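Local coordinates for protein transcriptional regulator containing CBS domains (Streptococcus pneumoniae, PDB 6UOF) that probably senses a small ligand, perhaps an adenine nucleotide, through its paired CBS domains, presented here as an isolated piece, and regulates transcription in response, at residues 16-21 with 37-42; 50-55 with 67-72; 96-101 with 109-114. All coordinates share one frame; numbering follows the deposited sequence. Where two conformers were deposited one is given.

Contact 1. Residues 16-21 with 37-42; sequences GFLRET and SRFPVI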
loop_
_atom_site.group_PDB
_atom_site.type_symbol
_atom_site.label_atom_id
_atom_site.label_comp_id
_atom_site.label_asym_id
_atom_site.label_seq_id
_atom_site.Cartn_x
_atom_site.Cartn_y
_atom_site.Cartn_z
ATOM N N GLY A 16 7.818 0.793 -2.370
ATOM C CA GLY A 16 7.720 -0.651 -2.646
ATOM C C GLY A 16 6.330 -1.057 -3.095
ATOM O O GLY A 16 5.329 -0.490 -2.636
ATOM N N PHE A 17 6.282 -2.066 -3.945
ATOM C CA PHE A 17 4.985 -2.632 -4.361
ATOM C C PHE A 17 5.239 -4.069 -4.783
ATOM O O PHE A 17 6.377 -4.443 -5.089
ATOM C CB PHE A 17 4.344 -1.847 -5.508
ATOM C CG PHE A 17 5.095 -1.977 -6.808
ATOM C CD1 PHE A 17 6.219 -1.207 -7.077
ATOM C CD2 PHE A 17 4.673 -2.886 -7.766
ATOM C CE1 PHE A 17 6.910 -1.360 -8.269
ATOM C CE2 PHE A 17 5.363 -3.035 -8.961
ATOM C CZ PHE A 17 6.480 -2.273 -9.205
ATOM N N LEU A 18 4.167 -4.854 -4.775
ATOM C CA LEU A 18 4.248 -6.247 -5.275
ATOM C C LEU A 18 3.265 -6.464 -6.416
ATOM O O LEU A 18 2.313 -5.702 -6.549
ATOM C CB LEU A 18 3.958 -7.215 -4.132
ATOM C CG LEU A 18 5.162 -7.409 -3.210
ATOM C CD1 LEU A 18 4.751 -7.687 -1.795
ATOM C CD2 LEU A 18 6.105 -8.476 -3.730
ATOM N N ARG A 19 3.596 -7.433 -7.253
ATOM C CA ARG A 19 2.684 -7.858 -8.338
ATOM C C ARG A 19 1.927 -9.087 -7.837
ATOM O O ARG A 19 2.501 -9.875 -7.027
ATOM C CB ARG A 19 3.473 -8.120 -9.616
ATOM C CG ARG A 19 4.114 -6.847 -10.157
ATOM C CD ARG A 19 4.765 -7.018 -11.521
ATOM N NE ARG A 19 5.124 -5.738 -12.181
ATOM C CZ ARG A 19 6.311 -5.156 -12.148
ATOM N NH1 ARG A 19 6.476 -3.979 -12.724
ATOM N NH2 ARG A 19 7.326 -5.726 -11.523
ATOM N N GLU A 20 0.697 -9.273 -8.303
ATOM C CA GLU A 20 -0.099 -10.394 -7.744
ATOM C C GLU A 20 0.545 -11.733 -8.131
ATOM O O GLU A 20 0.268 -12.736 -7.431
ATOM C CB GLU A 20 -1.569 -10.207 -8.094
ATOM C CG GLU A 20 -1.858 -10.502 -9.526
ATOM C CD GLU A 20 -3.316 -10.489 -9.951
ATOM O OE1 GLU A 20 -4.193 -10.204 -9.124
ATOM O OE2 GLU A 20 -3.560 -10.791 -11.111
ATOM N N THR A 21 1.390 -11.754 -9.171
ATOM C CA THR A 21 2.124 -12.957 -9.651
ATOM C C THR A 21 3.506 -13.083 -8.994
ATOM O O THR A 21 4.189 -14.084 -9.270
ATOM C CB THR A 21 2.195 -12.976 -11.178
ATOM O OG1 THR A 21 2.636 -11.675 -11.575
ATOM C CG2 THR A 21 0.859 -13.300 -11.804
ATOM N N SER A 37 6.633 -3.377 5.766
ATOM C CA SER A 37 6.007 -4.731 5.695
ATOM C C SER A 37 4.588 -4.716 5.121
ATOM O O SER A 37 3.964 -5.796 5.084
ATOM C CB SER A 37 6.000 -5.374 7.045
ATOM O OG SER A 37 5.225 -4.611 7.950
ATOM N N ARG A 38 4.084 -3.568 4.706
ATOM C CA ARG A 38 2.716 -3.486 4.146
ATOM C C ARG A 38 2.825 -2.847 2.769
ATOM O O ARG A 38 3.281 -1.701 2.660
ATOM C CB ARG A 38 1.785 -2.729 5.083
ATOM C CG ARG A 38 1.714 -3.373 6.458
ATOM C CD ARG A 38 0.655 -2.799 7.365
ATOM N NE ARG A 38 0.619 -3.564 8.600
ATOM C CZ ARG A 38 -0.210 -3.336 9.606
ATOM N NH1 ARG A 38 -1.099 -2.360 9.532
ATOM N NH2 ARG A 38 -0.155 -4.096 10.682
ATOM N N PHE A 39 2.438 -3.604 1.759
ATOM C CA PHE A 39 2.603 -3.100 0.373
ATOM C C PHE A 39 1.337 -3.238 -0.447
ATOM O O PHE A 39 0.588 -4.217 -0.302
ATOM C CB PHE A 39 3.692 -3.870 -0.375
ATOM C CG PHE A 39 5.045 -3.795 0.278
ATOM C CD1 PHE A 39 5.808 -2.642 0.186
ATOM C CD2 PHE A 39 5.553 -4.852 1.009
ATOM C CE1 PHE A 39 7.042 -2.558 0.807
ATOM C CE2 PHE A 39 6.791 -4.773 1.613
ATOM C CZ PHE A 39 7.531 -3.626 1.519
ATOM N N PRO A 40 1.074 -2.288 -1.380
ATOM C CA PRO A 40 -0.008 -2.470 -2.346
ATOM C C PRO A 40 0.396 -3.554 -3.346
ATOM O O PRO A 40 1.565 -3.734 -3.648
ATOM C CB PRO A 40 -0.104 -1.110 -3.039
ATOM C CG PRO A 40 1.315 -0.547 -2.959
ATOM C CD PRO A 40 1.841 -1.045 -1.622
ATOM N N VAL A 41 -0.620 -4.228 -3.872
ATOM C CA VAL A 41 -0.431 -5.288 -4.900
ATOM C C VAL A 41 -1.170 -4.893 -6.174
ATOM O O VAL A 41 -2.344 -4.521 -6.089
ATOM C CB VAL A 41 -0.950 -6.639 -4.392
ATOM C CG1 VAL A 41 -0.602 -7.713 -5.396
ATOM C CG2 VAL A 41 -0.389 -6.980 -3.018
ATOM N N ILE A 42 -0.471 -5.002 -7.305
ATOM C CA ILE A 42 -1.098 -4.655 -8.611
ATOM C C ILE A 42 -1.204 -5.877 -9.521
ATOM O O ILE A 42 -0.392 -6.793 -9.437
ATOM C CB ILE A 42 -0.317 -3.539 -9.325
ATOM C CG1 ILE A 42 1.134 -3.936 -9.621
ATOM C CG2 ILE A 42 -0.435 -2.242 -8.553
ATOM C CD1 ILE A 42 1.888 -2.972 -10.525
#
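Leu18 and Val41 lie side by side in the parallel strand pair of a beta-alpha-beta unit of the first CBS domain, in which helix 24-34 makes the crossover between strands 18-19 and 39-42. Three backbone bonds lace the pair together: Leu18 N reaches Pro40 O at 3.0 Å in an almost straight line (177°), Ile42 N returns to Leu18 O, and Glu20 N ends the series on Ile42 O. The tight part is the buried sheet face of Leu18 and Val41. Leu18 CD1 meets Phe39 CD2 at 4.1 Å, the two side chains crossing obliquely, and Tyr27 of helix 24-34 packs against both residues. Gly16 O approaches the edge of the Phe39 ring, 3.6 Å from CD1; Gly16, with positive phi just after helix 12-15, lets the backbone pass this close. On the face of Arg19 and Ile42, Ile42 is buried against Leu107 of strand 107-112, and the contact reaches solvent at the exposed Arg19. There Ile42 CG1 stands between the backbone N and the carbonyl carbon (chi1 60°), and CD1 beyond it lies 3.8 Å from Phe17 CE2. The Arg19 guanidinium lies with its face toward the rim of the Phe17 ring, whose CE2 sits 3.9 Å above the guanidinium plane, over its centre. Glu20, partly exposed, contributes mainly its aliphatic part, with CB 3.8 Å from Val41 CG1.

Contact 2. Residues 50-55 with 67-72; sequences GVVTMR and DKVMSR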
loop_
_atom_site.group_PDB
_atom_site.type_symbol
_atom_site.label_atom_id
_atom_site.label_comp_id
_atom_site.label_asym_id
_atom_site.label_seq_id
_atom_site.Cartn_x
_atom_site.Cartn_y
_atom_site.Cartn_z
ATOM N N GLY A 50 -5.242 -5.537 -4.097
ATOM C CA GLY A 50 -5.167 -5.926 -2.683
ATOM C C GLY A 50 -3.966 -5.287 -2.024
ATOM O O GLY A 50 -3.259 -4.474 -2.659
ATOM N N VAL A 51 -3.763 -5.633 -0.764
ATOM C CA VAL A 51 -2.581 -5.199 0.007
ATOM C C VAL A 51 -2.015 -6.440 0.695
ATOM O O VAL A 51 -2.782 -7.385 1.001
ATOM C CB VAL A 51 -2.945 -4.092 1.013
ATOM C CG1 VAL A 51 -3.326 -2.780 0.340
ATOM C CG2 VAL A 51 -4.024 -4.530 1.990
ATOM N N VAL A 52 -0.717 -6.469 0.896
ATOM C CA VAL A 52 -0.088 -7.634 1.568
ATOM C C VAL A 52 0.658 -7.125 2.803
ATOM O O VAL A 52 1.425 -6.143 2.707
ATOM C CB VAL A 52 0.786 -8.471 0.611
ATOM C CG1 VAL A 52 1.898 -7.671 -0.043
ATOM C CG2 VAL A 52 1.345 -9.708 1.289
ATOM N N THR A 53 0.376 -7.761 3.936
ATOM C CA THR A 53 0.983 -7.423 5.251
ATOM C C THR A 53 1.686 -8.656 5.805
ATOM O O THR A 53 1.544 -9.748 5.267
ATOM C CB THR A 53 -0.098 -6.967 6.237
ATOM O OG1 THR A 53 -0.859 -8.122 6.609
ATOM C CG2 THR A 53 -1.001 -5.909 5.639
HETATM N N MSE A 54 2.429 -8.487 6.895
HETATM C CA MSE A 54 3.142 -9.608 7.471
HETATM C C MSE A 54 2.136 -10.603 8.058
HETATM O O MSE A 54 2.386 -11.807 8.060
HETATM C CB MSE A 54 4.162 -9.132 8.507
HETATM C CG MSE A 54 5.062 -10.239 9.004
HETATM SE SE MSE A 54 6.210 -11.100 7.677
HETATM C CE MSE A 54 7.458 -9.650 7.308
ATOM N N ARG A 55 0.991 -10.110 8.555
ATOM C CA ARG A 55 -0.051 -11.023 9.021
ATOM C C ARG A 55 -0.514 -11.919 7.862
ATOM O O ARG A 55 -0.781 -13.102 8.069
ATOM C CB ARG A 55 -1.242 -10.239 9.583
ATOM C CG ARG A 55 -2.451 -11.093 9.939
ATOM C CD ARG A 55 -3.580 -10.306 10.585
ATOM N NE ARG A 55 -4.447 -9.605 9.641
ATOM C CZ ARG A 55 -5.680 -9.989 9.292
ATOM N NH1 ARG A 55 -6.227 -11.075 9.813
ATOM N NH2 ARG A 55 -6.372 -9.267 8.428
ATOM N N ASP A 67 -1.337 -13.136 -4.906
ATOM C CA ASP A 67 -2.805 -13.000 -5.043
ATOM C C ASP A 67 -3.534 -13.967 -4.104
ATOM O O ASP A 67 -4.651 -13.635 -3.707
ATOM C CB ASP A 67 -3.274 -13.249 -6.481
ATOM C CG ASP A 67 -3.101 -14.673 -6.971
ATOM O OD1 ASP A 67 -2.005 -15.230 -6.828
ATOM O OD2 ASP A 67 -4.100 -15.230 -7.470
ATOM N N LYS A 68 -2.889 -15.066 -3.708
ATOM C CA LYS A 68 -3.571 -16.099 -2.885
ATOM C C LYS A 68 -3.393 -15.811 -1.386
ATOM O O LYS A 68 -4.016 -16.544 -0.601
ATOM C CB LYS A 68 -3.116 -17.493 -3.349
ATOM C CG LYS A 68 -3.577 -17.828 -4.770
ATOM C CD LYS A 68 -3.332 -19.236 -5.266
ATOM C CE LYS A 68 -4.019 -20.268 -4.404
ATOM N NZ LYS A 68 -3.952 -21.626 -5.004
ATOM N N VAL A 69 -2.615 -14.786 -1.005
ATOM C CA VAL A 69 -2.409 -14.486 0.447
ATOM C C VAL A 69 -2.814 -13.050 0.777
ATOM O O VAL A 69 -3.062 -12.743 1.933
ATOM C CB VAL A 69 -0.956 -14.738 0.915
ATOM C CG1 VAL A 69 -0.444 -16.115 0.532
ATOM C CG2 VAL A 69 0.003 -13.675 0.404
HETATM N N MSE A 70 -2.915 -12.165 -0.216
HETATM C CA MSE A 70 -3.161 -10.754 0.044
HETATM C C MSE A 70 -4.552 -10.503 0.626
HETATM O O MSE A 70 -5.486 -11.281 0.406
HETATM C CB MSE A 70 -2.985 -9.952 -1.251
HETATM C CG MSE A 70 -4.071 -10.192 -2.251
HETATM SE SE MSE A 70 -3.620 -9.356 -3.965
HETATM C CE MSE A 70 -5.138 -10.031 -4.999
ATOM N N SER A 71 -4.647 -9.385 1.360
ATOM C CA SER A 71 -5.860 -8.870 1.969
ATOM C C SER A 71 -6.626 -7.995 0.974
ATOM O O SER A 71 -6.046 -7.601 -0.069
ATOM C CB SER A 71 -5.547 -8.024 3.185
ATOM O OG SER A 71 -4.907 -8.770 4.200
ATOM N N ARG A 72 -7.873 -7.670 1.317
ATOM C CA ARG A 72 -8.689 -6.731 0.513
ATOM C C ARG A 72 -8.186 -5.299 0.717
ATOM O O ARG A 72 -7.773 -4.939 1.847
ATOM C CB ARG A 72 -10.161 -6.780 0.936
ATOM C CG ARG A 72 -10.863 -8.127 0.789
ATOM C CD ARG A 72 -10.870 -8.689 -0.618
ATOM N NE ARG A 72 -9.594 -9.281 -0.979
ATOM C CZ ARG A 72 -9.197 -9.558 -2.216
ATOM N NH1 ARG A 72 -7.997 -10.077 -2.416
ATOM N NH2 ARG A 72 -9.976 -9.281 -3.242
HETATM O O HOH W 1 -3.542 -8.382 7.001
#
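Val51 and Ser71 form a single antiparallel bridge, a hydrogen-bonded pair that ties the edge strand 48-52 of the first CBS domain to the loop segment 67-72, within the range of the second CBS domain. Ser71 N donates to Val51 O at 2.8 Å, while Val51 N reaches Ser71 O at 3.1 Å. Pairing goes no further, and the segments part toward helix 54-57 on one side and the 3-10 turn at 67-68 on the other. Close to the bridge, Gly50 CA lies 3.2 Å from Ser71 O and 4.0 Å from Met70 SE; Gly50 lets the two segments come this close. Met70, a selenomethionine, has CG between its backbone N and carbonyl carbon (chi1 71°), and the extended chain beyond CG carries SE to Gly50; its CB packs on Val51 O. Val51 CG2 faces Ser71 CB at 4.0 Å, whereas Val52 CG2 meets Val69 CG2 more loosely. The polar side is gathered by Asp56, whose carboxylate accepts from Thr53 N and is hydrogen-bonded to Ser71 OG in one of the two conformers of that serine. Thr53 is the N-cap of helix 54-57. One water bridges Thr53 and, in the same conformer, the loop residue Ser71; it accepts a weak third bond from Arg55 NE and lies 2.7 Å from Thr53 OG1.

Contact 3. Residues 96-101 with 109-114; sequences EMVPVV and GVVTRR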
loop_
_atom_site.group_PDB
_atom_site.type_symbol
_atom_site.label_atom_id
_atom_site.label_comp_id
_atom_site.label_asym_id
_atom_site.label_seq_id
_atom_site.Cartn_x
_atom_site.Cartn_y
_atom_site.Cartn_z
ATOM N N GLU A 96 -1.680 1.731 8.731
ATOM C CA GLU A 96 -0.249 2.139 8.700
ATOM C C GLU A 96 0.094 2.706 7.323
ATOM O O GLU A 96 1.020 3.493 7.186
ATOM C CB GLU A 96 0.659 0.941 8.980
ATOM C CG GLU A 96 0.607 0.427 10.410
ATOM C CD GLU A 96 1.445 1.211 11.407
ATOM O OE1 GLU A 96 1.777 0.639 12.459
ATOM O OE2 GLU A 96 1.792 2.375 11.120
HETATM N N MSE A 97 -0.700 2.342 6.308
HETATM C CA MSE A 97 -0.352 2.658 4.883
HETATM C C MSE A 97 -1.661 2.668 4.101
HETATM O O MSE A 97 -2.539 1.886 4.424
HETATM C CB MSE A 97 0.578 1.562 4.355
HETATM C CG MSE A 97 1.016 1.643 2.903
HETATM SE SE MSE A 97 -0.264 0.843 1.666
HETATM C CE MSE A 97 -0.358 -1.074 1.969
ATOM N N VAL A 98 -1.803 3.594 3.160
ATOM C CA VAL A 98 -2.960 3.641 2.277
ATOM C C VAL A 98 -2.464 3.799 0.845
ATOM O O VAL A 98 -1.649 4.687 0.556
ATOM C CB VAL A 98 -3.933 4.775 2.634
ATOM C CG1 VAL A 98 -5.182 4.728 1.762
ATOM C CG2 VAL A 98 -4.307 4.747 4.107
ATOM N N PRO A 99 -2.915 2.945 -0.101
ATOM C CA PRO A 99 -2.519 3.126 -1.492
ATOM C C PRO A 99 -3.118 4.384 -2.129
ATOM O O PRO A 99 -4.242 4.764 -1.836
ATOM C CB PRO A 99 -3.069 1.882 -2.194
ATOM C CG PRO A 99 -3.319 0.890 -1.079
ATOM C CD PRO A 99 -3.762 1.749 0.085
ATOM N N VAL A 100 -2.318 5.001 -3.004
ATOM C CA VAL A 100 -2.732 6.201 -3.777
ATOM C C VAL A 100 -2.945 5.739 -5.215
ATOM O O VAL A 100 -2.015 5.136 -5.768
ATOM C CB VAL A 100 -1.672 7.313 -3.688
ATOM C CG1 VAL A 100 -2.096 8.554 -4.455
ATOM C CG2 VAL A 100 -1.351 7.660 -2.236
ATOM N N VAL A 101 -4.103 6.065 -5.787
ATOM C CA VAL A 101 -4.438 5.572 -7.151
ATOM C C VAL A 101 -4.961 6.705 -8.026
ATOM O O VAL A 101 -5.471 7.715 -7.524
ATOM C CB VAL A 101 -5.486 4.440 -7.085
ATOM C CG1 VAL A 101 -4.955 3.228 -6.345
ATOM C CG2 VAL A 101 -6.818 4.902 -6.522
ATOM N N GLY A 109 1.296 5.158 -5.700
ATOM C CA GLY A 109 2.228 5.025 -4.572
ATOM C C GLY A 109 1.452 4.838 -3.299
ATOM O O GLY A 109 0.358 4.257 -3.342
ATOM N N VAL A 110 1.998 5.321 -2.190
ATOM C CA VAL A 110 1.318 5.144 -0.877
ATOM C C VAL A 110 1.464 6.394 -0.024
ATOM O O VAL A 110 2.378 7.207 -0.256
ATOM C CB VAL A 110 1.911 3.964 -0.090
ATOM C CG1 VAL A 110 1.953 2.674 -0.883
ATOM C CG2 VAL A 110 3.280 4.297 0.490
ATOM N N VAL A 111 0.581 6.535 0.958
ATOM C CA VAL A 111 0.776 7.519 2.062
ATOM C C VAL A 111 0.984 6.690 3.331
ATOM O O VAL A 111 0.278 5.676 3.529
ATOM C CB VAL A 111 -0.366 8.533 2.228
ATOM C CG1 VAL A 111 -0.505 9.405 1.014
ATOM C CG2 VAL A 111 -1.688 7.900 2.590
ATOM N N THR A 112 1.964 7.088 4.130
ATOM C CA THR A 112 2.258 6.341 5.375
ATOM C C THR A 112 1.697 7.092 6.581
ATOM O O THR A 112 1.621 8.336 6.563
ATOM C CB THR A 112 3.757 6.103 5.580
ATOM O OG1 THR A 112 4.323 7.378 5.897
ATOM C CG2 THR A 112 4.437 5.455 4.390
ATOM N N ARG A 113 1.392 6.342 7.632
ATOM C CA ARG A 113 0.838 6.912 8.881
ATOM C C ARG A 113 1.817 7.933 9.475
ATOM O O ARG A 113 1.377 9.030 9.856
ATOM C CB ARG A 113 0.569 5.782 9.881
ATOM C CG ARG A 113 -0.113 6.239 11.154
ATOM C CD ARG A 113 -0.167 5.080 12.142
ATOM N NE ARG A 113 -0.898 5.500 13.324
ATOM C CZ ARG A 113 -2.201 5.306 13.545
ATOM N NH1 ARG A 113 -2.960 4.671 12.664
ATOM N NH2 ARG A 113 -2.755 5.775 14.648
ATOM N N ARG A 114 3.104 7.595 9.536
ATOM C CA ARG A 114 4.068 8.532 10.169
ATOM C C ARG A 114 4.073 9.868 9.413
ATOM O O ARG A 114 4.098 10.919 10.060
ATOM C CB ARG A 114 5.477 7.936 10.183
ATOM C CG ARG A 114 6.428 8.655 11.126
ATOM C CD ARG A 114 7.904 8.514 10.802
ATOM N NE ARG A 114 8.387 9.589 9.934
ATOM C CZ ARG A 114 8.423 9.561 8.602
ATOM N NH1 ARG A 114 8.007 8.497 7.935
ATOM N NH2 ARG A 114 8.889 10.605 7.938
#
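Val98 and Val111 face each other at a hydrogen-bonded pair in the antiparallel beta hairpin of the second CBS domain, whose segments 97-101 and 109-112 run at 144° between their N-to-C directions. Among the backbone bonds, Val111 N reaches Val98 O at 2.9 Å, and Val98 N returns to Val111 O. Val100 N binds Gly109 O at 2.8 Å; the reciprocal bond from Gly109 N is weak. Arg113 N, in the first turn of helix 113-118, donates to Glu96 O and carries the pairing past the strand end.

Apolar contacts divide between the two faces. On one, Met97, a selenomethionine, is bent at chi2 (-85°) and chi3, and its SE lies 3.8 Å from Val110 CG1, the side chains crossing at about a right angle. On the other, Val98 CB meets Val111 CG2 at 3.8 Å, and Val100 CG2 lies against Val111 CG1, again nearly perpendicular.

The charged pair is looser. In one of the two conformers of Glu96, OE2 rests against Arg113 CD at 3.5 Å but stays 4.7 Å from Arg113 NE, so the charged atoms are not in contact. Arg113 is extended from CG to NE, and its NH1 instead bonds the carbonyl oxygens of Phe95 and Met90. Thr112 OG1 caps the helix at Asp115 N.

Tyr15 of helix 12-15 packs on Met97, Val110 and Thr112, and Val51 of strand 48-52 touches Met97 and Pro99; behind the Val100 and Val111 face lies Val5 of helix 5-8.

In the fold
Contacts 1 and 3 are largely buried, one in the sheet of each CBS domain, whereas contact 2 is only partly buried. Contact 1 pairs parallel strands that helix 24-34 connects; contact 3 is an antiparallel hairpin, with longer strand pairing. Contacts 1 and 2 share a sheet, because strands 39-42 and 48-52 are neighbours: Phe39 O and Val41 N pair with Val52 N and Gly50 O. Contact 2 relies on one bridge and a hydrated polar cluster, unlike the mainly apolar faces of the other two. The two domains meet where Met97 CE of contact 3 packs against Val51 of contact 2 and the backbone at Phe39 of contact 1, with Pro40 against Val110 nearby.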